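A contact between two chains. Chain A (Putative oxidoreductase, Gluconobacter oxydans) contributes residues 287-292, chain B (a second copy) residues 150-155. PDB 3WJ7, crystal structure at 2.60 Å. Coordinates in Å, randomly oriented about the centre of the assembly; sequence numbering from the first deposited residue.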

# COMPACT_ATOMS: atom_id res chain seq x y z
N GLY A 287 11.33 9.93 -13.27
CA GLY A 287 11.46 9.38 -14.63
C GLY A 287 10.41 8.36 -15.02
O GLY A 287 10.07 8.23 -16.21
N PHE A 288 9.90 7.65 -14.01
CA PHE A 288 8.92 6.59 -14.17
C PHE A 288 7.54 7.05 -13.87
O PHE A 288 6.62 6.23 -13.97
CB PHE A 288 9.21 5.42 -13.24
CG PHE A 288 10.21 4.46 -13.80
CD1 PHE A 288 9.93 3.74 -14.99
CD2 PHE A 288 11.45 4.29 -13.19
CE1 PHE A 288 10.88 2.87 -15.52
CE2 PHE A 288 12.39 3.41 -13.72
CZ PHE A 288 12.12 2.70 -14.88
N GLY A 289 7.38 8.33 -13.51
CA GLY A 289 6.10 8.90 -13.02
C GLY A 289 5.46 8.21 -11.81
O GLY A 289 4.25 8.07 -11.76
N ILE A 290 6.27 7.73 -10.86
CA ILE A 290 5.71 7.12 -9.65
C ILE A 290 6.13 7.91 -8.41
O ILE A 290 6.79 8.93 -8.54
CB ILE A 290 6.08 5.62 -9.50
CG1 ILE A 290 7.59 5.45 -9.39
CG2 ILE A 290 5.48 4.82 -10.64
CD1 ILE A 290 8.03 4.09 -8.92
N GLU A 291 5.72 7.45 -7.23
CA GLU A 291 6.10 8.10 -5.97
C GLU A 291 7.34 7.44 -5.48
O GLU A 291 7.43 6.21 -5.44
CB GLU A 291 5.01 8.00 -4.90
CG GLU A 291 4.02 9.17 -4.95
CD GLU A 291 3.21 9.33 -3.66
OE1 GLU A 291 3.83 9.49 -2.57
OE2 GLU A 291 1.95 9.33 -3.75
N PRO A 292 8.33 8.24 -5.10
CA PRO A 292 9.54 7.63 -4.53
C PRO A 292 9.24 7.13 -3.14
O PRO A 292 8.46 7.75 -2.45
CB PRO A 292 10.55 8.77 -4.50
CG PRO A 292 9.74 10.02 -4.65
CD PRO A 292 8.44 9.69 -5.32
N VAL B 150 -3.36 4.79 -16.36
CA VAL B 150 -2.88 5.69 -15.32
C VAL B 150 -1.81 4.98 -14.48
O VAL B 150 -2.05 3.92 -13.95
CB VAL B 150 -4.06 6.16 -14.45
CG1 VAL B 150 -3.60 7.14 -13.39
CG2 VAL B 150 -5.14 6.82 -15.30
N ILE B 151 -0.63 5.54 -14.32
CA ILE B 151 0.39 4.68 -13.76
C ILE B 151 0.84 4.82 -12.28
O ILE B 151 1.29 3.82 -11.70
CB ILE B 151 1.54 4.34 -14.77
CG1 ILE B 151 2.20 5.59 -15.31
CG2 ILE B 151 1.01 3.45 -15.91
CD1 ILE B 151 3.34 6.04 -14.45
N GLY B 152 0.69 5.98 -11.64
CA GLY B 152 1.07 6.06 -10.20
C GLY B 152 -0.15 6.25 -9.32
O GLY B 152 -1.18 6.69 -9.80
N ILE B 153 -0.04 5.93 -8.03
CA ILE B 153 -1.08 6.22 -7.04
C ILE B 153 -1.54 7.68 -7.09
O ILE B 153 -2.76 7.94 -7.13
CB ILE B 153 -0.67 5.87 -5.56
CG1 ILE B 153 0.44 4.82 -5.48
CG2 ILE B 153 -1.88 5.42 -4.76
CD1 ILE B 153 0.16 3.60 -4.60
N TYR B 154 -0.60 8.63 -7.11
CA TYR B 154 -0.96 10.06 -7.23
C TYR B 154 -1.87 10.35 -8.43
O TYR B 154 -2.90 10.93 -8.24
CB TYR B 154 0.22 11.06 -7.23
CG TYR B 154 -0.30 12.51 -7.47
CD1 TYR B 154 -0.92 13.26 -6.42
CD2 TYR B 154 -0.22 13.11 -8.75
CE1 TYR B 154 -1.42 14.55 -6.65
CE2 TYR B 154 -0.71 14.40 -8.98
CZ TYR B 154 -1.32 15.12 -7.95
OH TYR B 154 -1.80 16.40 -8.23
N LYS B 155 -1.50 9.96 -9.65
CA LYS B 155 -2.42 10.21 -10.78
C LYS B 155 -3.74 9.43 -10.64
O LYS B 155 -4.82 9.99 -10.91
CB LYS B 155 -1.78 9.97 -12.15
CG LYS B 155 -0.60 10.87 -12.52
CD LYS B 155 -0.37 10.76 -14.02
CE LYS B 155 0.83 11.59 -14.52
NZ LYS B 155 0.91 11.58 -16.04
O HOH W 1 3.25 5.36 -7.18

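Two copies of the oxidoreductase meet where a loop following a helix in chain A lies against the start of a helix in chain B. The touching segments run in roughly the same direction, with end-to-end vectors 30° apart, and the closest pair of CA atoms is that of Ile290(A) and Gly152(B), 4.8 Å apart. No direct hydrogen bond crosses between the stretches; the contact is made by van der Waals packing and one bridging water, and it buries 231 Å² summed over both sides.

Along chain B, Val150(B) is buried and out of reach of the facing stretch, so the contact begins with Ile151(B). Its CA-to-CB bond points sideways, but the end of the side chain comes nearer to chain A, with chi1 and chi2 both p. The terminal methyl CD1 of Ile151(B) lies 3.3 Å from the O of Phe288(A) and 3.5 Å from the O of Gly289(A). These are close contacts between a methyl group and two consecutive carbonyl oxygens; a methyl carbon is no conventional donor, so they satisfy neither oxygen as a hydrogen bond would. The phenyl ring of Phe288(A) takes no part, since the end of its side chain leads away. Gly289(A) leaves the helical conformation with positive phi, 56°, in a Schellman motif. Glycine suits this turn twice over: positive phi by itself favours it, and a CB here would point toward chain B and stand only 3.3 Å from CD1 of Ile151(B). On the backbone side of Ile151(B), its O is 4.4 Å from CG2 of Ile290(A), a looser approach, and the rest of the Ile290(A) side chain leads away.

Gly152(B) occupies the N-cap position, right before the helix. The O of Gly289(A) lies 4.1 Å from the CA of Gly152(B), and the missing side chain is what permits such close backbone packing: an ideal CB on Gly152(B) would point toward chain A and fall 3.0 Å from the O of Gly289(A), a clash, and 3.7 Å from the CA of Ile290(A). Glycine thus faces this contact from both chains.

Ile153(B) opens the helix. Its CA-to-CB bond points sideways, and its nearest side-chain approach to the facing stretch is CB to OE2 of Glu291(A), 4.7 Å, but its backbone contributes the one polar link. Water 1 accepts a hydrogen bond from the N of Glu291(A) at 3.2 Å and a weak one from the N of Ile153(B) at 3.4 Å, so two amide groups that both need acceptors share a single oxygen between the chains.

Tyr154(B) directs its CA-to-CB bond toward chain A, although its ring leads away. The CA-to-CB bond of Glu291(A) likewise points toward chain B's stretch, and OE2 of Glu291(A) reaches to 4.3 Å from the CB of Tyr154(B). This carboxylate oxygen therefore meets aliphatic carbon, in loose packing.

Lys155(B) closes the stretch with an extended side chain, m at chi1 and t thereafter, whose nearest approach to the facing stretch is CE to the O of Gly289(A), 5.6 Å, and which adds little.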